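Local coordinates for protein Ent-copalyl diphosphate synthase (Streptomyces platensis, PDB 5BP8) that belongs to the bacterial class II terpene cyclase type, an all-helical protein related to squalene-hopene cyclase, at residues 318-330 and 359-373. Numbering follows the deposited sequence.
Sequences AQHGRTHRPDSLM and LGHHVTVRPDDAGRY
Pro326 packs into the corner made by the rings of His362 and Tyr373. Its CD sits over the middle of the His362 imidazole, 3.6 Å from the ring centroid, and its CG lies above the Tyr373 ring toward the rim; both are CH-pi contacts. With CG anti to the backbone N (chi1 -178°), the His362 ring presents one face to Pro326 CD and the other to Arg366 CB. In the ring plane, His362 NE2 donates an almost straight 2.7 Å bond to the anti lone pair of Asp369 OD2. The same oxygen also accepts from Arg325 NE, which arrives from above the carboxylate plane, and Arg325 NH2 reaches Asp369 OD1 at 3.1 Å, making a side-on salt bridge. Arg372 also grips Asp327 side-on, with a straight NH2 to OD2 bond (2.9 Å) and a bent NE to OD1 one. The two guanidinium groups stack nearly parallel, centres 3.8 Å apart and planes at 16°, their like charges probably balanced by the two carboxylates. Asp327 OD1 also takes a very short hydrogen bond (2.5 Å) from Tyr373 OH. A water bridges His324 O and His362 ND1. Thr323 CB lies over one face of the Arg366 guanidinium, and its CG2 touches His362 ND1. Beside the proline, Leu359 CD2 presses tightly on Pro326 CG (3.4 Å), and the bent selenomethionine Met330 brings CE against Leu359 and Tyr373. Farther along, Gln319 CG makes a CH-pi contact over one face of His361, offset toward the rim, and Ala318 CB meets the ring edge. The contact thus ties the loop leaving helix 307-319 to the turn joining helices 349-365 and 370-386; Pro326 and Leu329 also pack on Leu314, and Leu359 on Ile377.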
# COMPACT_ATOMS: atom_id res chain seq x y z
N ALA A 318 7.01 3.50 -22.18
CA ALA A 318 8.18 3.74 -23.03
C ALA A 318 9.05 2.51 -23.22
O ALA A 318 9.60 2.28 -24.31
CB ALA A 318 8.99 4.90 -22.49
N GLN A 319 9.16 1.68 -22.19
CA GLN A 319 9.89 0.42 -22.33
C GLN A 319 9.20 -0.58 -23.24
O GLN A 319 9.83 -1.56 -23.67
CB GLN A 319 10.16 -0.23 -20.97
CG GLN A 319 11.12 0.55 -20.12
CD GLN A 319 11.59 -0.22 -18.92
OE1 GLN A 319 12.70 -0.74 -18.91
NE2 GLN A 319 10.74 -0.31 -17.88
N HIS A 320 7.92 -0.39 -23.51
CA HIS A 320 7.19 -1.32 -24.34
C HIS A 320 6.69 -0.67 -25.64
O HIS A 320 5.66 -1.06 -26.17
CB HIS A 320 6.06 -1.95 -23.53
CG HIS A 320 6.57 -2.80 -22.42
ND1 HIS A 320 6.84 -2.30 -21.17
CD2 HIS A 320 6.92 -4.10 -22.38
CE1 HIS A 320 7.31 -3.26 -20.40
NE2 HIS A 320 7.37 -4.37 -21.11
N GLY A 321 7.43 0.32 -26.11
CA GLY A 321 7.24 0.88 -27.44
C GLY A 321 6.27 2.04 -27.56
O GLY A 321 5.92 2.42 -28.68
N ARG A 322 5.83 2.61 -26.43
CA ARG A 322 4.89 3.73 -26.45
C ARG A 322 5.46 4.89 -25.67
O ARG A 322 5.16 5.07 -24.47
CB ARG A 322 3.52 3.32 -25.93
CG ARG A 322 2.91 2.18 -26.73
CD ARG A 322 1.41 2.12 -26.63
NE ARG A 322 0.94 0.85 -27.15
CZ ARG A 322 -0.32 0.43 -27.11
NH1 ARG A 322 -1.29 1.18 -26.60
NH2 ARG A 322 -0.62 -0.76 -27.58
N THR A 323 6.31 5.66 -26.34
CA THR A 323 7.03 6.74 -25.70
C THR A 323 6.23 8.04 -25.68
O THR A 323 5.77 8.51 -26.72
CB THR A 323 8.38 6.98 -26.39
OG1 THR A 323 9.16 5.79 -26.30
CG2 THR A 323 9.14 8.10 -25.73
N HIS A 324 6.04 8.60 -24.50
CA HIS A 324 5.35 9.87 -24.34
C HIS A 324 6.29 10.80 -23.61
O HIS A 324 6.91 10.39 -22.62
CB HIS A 324 4.09 9.72 -23.48
CG HIS A 324 3.06 8.83 -24.09
ND1 HIS A 324 1.97 9.32 -24.79
CD2 HIS A 324 2.97 7.49 -24.16
CE1 HIS A 324 1.25 8.31 -25.23
NE2 HIS A 324 1.84 7.19 -24.86
N ARG A 325 6.36 12.05 -24.06
CA ARG A 325 7.13 13.05 -23.32
C ARG A 325 6.63 13.11 -21.88
O ARG A 325 5.42 13.23 -21.66
CB ARG A 325 6.99 14.43 -23.94
CG ARG A 325 8.16 14.80 -24.80
CD ARG A 325 7.97 16.20 -25.33
NE ARG A 325 9.14 16.59 -26.11
CZ ARG A 325 9.20 17.70 -26.84
NH1 ARG A 325 8.17 18.54 -26.88
NH2 ARG A 325 10.31 17.97 -27.51
N PRO A 326 7.56 13.03 -20.91
CA PRO A 326 7.16 13.00 -19.50
C PRO A 326 6.92 14.39 -18.92
O PRO A 326 7.30 14.67 -17.79
CB PRO A 326 8.35 12.32 -18.83
CG PRO A 326 9.53 12.79 -19.65
CD PRO A 326 9.01 12.83 -21.07
N ASP A 327 6.25 15.26 -19.67
CA ASP A 327 6.03 16.62 -19.22
C ASP A 327 5.12 16.72 -18.01
O ASP A 327 5.29 17.64 -17.22
CB ASP A 327 5.51 17.49 -20.36
CG ASP A 327 6.58 17.75 -21.42
OD1 ASP A 327 7.78 17.77 -21.10
OD2 ASP A 327 6.20 17.94 -22.59
N SER A 328 4.17 15.80 -17.85
CA SER A 328 3.29 15.80 -16.69
C SER A 328 4.04 15.72 -15.37
O SER A 328 3.51 16.14 -14.35
CB SER A 328 2.26 14.65 -16.75
OG SER A 328 2.91 13.38 -16.89
N LEU A 329 5.25 15.17 -15.37
CA LEU A 329 6.08 15.11 -14.16
C LEU A 329 6.61 16.48 -13.73
O LEU A 329 6.91 16.67 -12.56
CB LEU A 329 7.24 14.14 -14.34
CG LEU A 329 6.87 12.68 -14.56
CD1 LEU A 329 8.09 11.85 -14.89
CD2 LEU A 329 6.15 12.14 -13.33
N MSE A 330 6.69 17.44 -14.66
CA MSE A 330 7.25 18.77 -14.33
C MSE A 330 6.40 19.56 -13.36
O MSE A 330 6.94 20.40 -12.63
CB MSE A 330 7.54 19.57 -15.63
CG MSE A 330 8.48 18.81 -16.58
SE MSE A 330 10.31 18.58 -15.87
CE MSE A 330 10.21 16.64 -15.56
N LEU A 359 12.53 9.75 -16.67
CA LEU A 359 13.27 10.80 -17.37
C LEU A 359 14.51 10.26 -18.07
O LEU A 359 14.73 10.52 -19.27
CB LEU A 359 13.64 11.94 -16.42
CG LEU A 359 12.46 12.67 -15.80
CD1 LEU A 359 12.97 13.80 -14.95
CD2 LEU A 359 11.46 13.20 -16.82
N GLY A 360 15.32 9.51 -17.32
CA GLY A 360 16.55 8.93 -17.85
C GLY A 360 16.28 8.02 -19.03
O GLY A 360 17.01 8.06 -20.05
N HIS A 361 15.21 7.24 -18.93
CA HIS A 361 14.89 6.35 -20.00
C HIS A 361 14.39 7.12 -21.23
O HIS A 361 14.71 6.75 -22.37
CB HIS A 361 13.84 5.33 -19.61
CG HIS A 361 13.49 4.40 -20.73
ND1 HIS A 361 12.40 4.60 -21.54
CD2 HIS A 361 14.11 3.30 -21.19
CE1 HIS A 361 12.34 3.64 -22.44
NE2 HIS A 361 13.37 2.83 -22.24
N HIS A 362 13.60 8.16 -20.97
CA HIS A 362 13.11 9.01 -22.05
C HIS A 362 14.27 9.62 -22.85
O HIS A 362 14.24 9.57 -24.08
CB HIS A 362 12.25 10.15 -21.55
CG HIS A 362 11.70 11.00 -22.66
ND1 HIS A 362 10.63 10.60 -23.43
CD2 HIS A 362 12.12 12.18 -23.18
CE1 HIS A 362 10.38 11.52 -24.34
NE2 HIS A 362 11.28 12.48 -24.22
N VAL A 363 15.23 10.24 -22.15
CA VAL A 363 16.33 10.94 -22.84
C VAL A 363 17.27 9.98 -23.56
O VAL A 363 18.01 10.39 -24.48
CB VAL A 363 17.14 11.91 -21.95
CG1 VAL A 363 16.23 12.93 -21.30
CG2 VAL A 363 18.02 11.20 -20.93
N THR A 364 17.24 8.72 -23.13
CA THR A 364 17.93 7.65 -23.83
C THR A 364 17.23 7.32 -25.15
O THR A 364 17.88 7.25 -26.20
CB THR A 364 18.05 6.39 -22.93
OG1 THR A 364 18.85 6.73 -21.79
CG2 THR A 364 18.70 5.23 -23.67
N VAL A 365 15.92 7.14 -25.10
CA VAL A 365 15.15 6.69 -26.25
C VAL A 365 14.70 7.86 -27.19
O VAL A 365 14.30 7.63 -28.34
CB VAL A 365 13.95 5.87 -25.74
CG1 VAL A 365 12.80 6.77 -25.31
CG2 VAL A 365 13.49 4.86 -26.78
N ARG A 366 14.75 9.09 -26.69
CA ARG A 366 14.50 10.30 -27.48
C ARG A 366 15.62 11.28 -27.21
O ARG A 366 15.42 12.29 -26.53
CB ARG A 366 13.16 10.95 -27.11
CG ARG A 366 11.95 10.14 -27.53
CD ARG A 366 11.71 10.19 -29.03
NE ARG A 366 10.52 9.41 -29.43
CZ ARG A 366 10.48 8.07 -29.51
NH1 ARG A 366 11.54 7.33 -29.21
NH2 ARG A 366 9.35 7.47 -29.87
N PRO A 367 16.82 10.99 -27.76
CA PRO A 367 18.02 11.79 -27.47
C PRO A 367 17.85 13.28 -27.74
O PRO A 367 18.51 14.07 -27.09
CB PRO A 367 19.11 11.19 -28.37
CG PRO A 367 18.56 9.92 -28.92
CD PRO A 367 17.07 9.92 -28.74
N ASP A 368 16.98 13.67 -28.67
CA ASP A 368 16.69 15.10 -28.93
C ASP A 368 16.09 15.84 -27.72
O ASP A 368 16.15 17.08 -27.65
CB ASP A 368 15.76 15.27 -30.16
CG ASP A 368 16.45 14.90 -31.50
OD1 ASP A 368 17.66 14.65 -31.52
OD2 ASP A 368 15.76 14.85 -32.54
N ASP A 369 15.49 15.09 -26.78
CA ASP A 369 14.95 15.69 -25.56
C ASP A 369 15.94 15.74 -24.41
O ASP A 369 15.56 16.14 -23.30
CB ASP A 369 13.67 14.95 -25.12
CG ASP A 369 12.49 15.25 -26.01
OD1 ASP A 369 12.65 16.10 -26.91
OD2 ASP A 369 11.39 14.65 -25.84
N ALA A 370 17.21 15.39 -24.65
CA ALA A 370 18.20 15.37 -23.58
C ALA A 370 18.32 16.70 -22.84
O ALA A 370 18.52 16.72 -21.62
CB ALA A 370 19.57 14.91 -24.08
N GLY A 371 18.17 17.82 -23.55
CA GLY A 371 18.22 19.14 -22.90
C GLY A 371 16.97 19.45 -22.09
O GLY A 371 17.02 20.14 -21.08
N ARG A 372 15.83 18.93 -22.55
CA ARG A 372 14.57 19.17 -21.88
C ARG A 372 14.56 18.67 -20.42
O ARG A 372 13.99 19.31 -19.53
CB ARG A 372 13.47 18.47 -22.67
CG ARG A 372 12.09 19.06 -22.53
CD ARG A 372 11.22 18.45 -23.61
NE ARG A 372 9.81 18.77 -23.42
CZ ARG A 372 9.24 19.93 -23.72
NH1 ARG A 372 9.95 20.95 -24.23
NH2 ARG A 372 7.94 20.08 -23.50
N TYR A 373 15.22 17.53 -20.17
CA TYR A 373 15.15 16.88 -18.84
C TYR A 373 16.50 16.60 -18.19
O TYR A 373 16.59 16.17 -17.03
CB TYR A 373 14.36 15.57 -18.95
CG TYR A 373 13.05 15.71 -19.69
CD1 TYR A 373 11.98 16.41 -19.12
CD2 TYR A 373 12.87 15.16 -20.95
CE1 TYR A 373 10.78 16.55 -19.81
CE2 TYR A 373 11.68 15.28 -21.63
CZ TYR A 373 10.63 15.98 -21.05
OH TYR A 373 9.46 16.11 -21.76
O HOH W 1 8.97 8.62 -21.95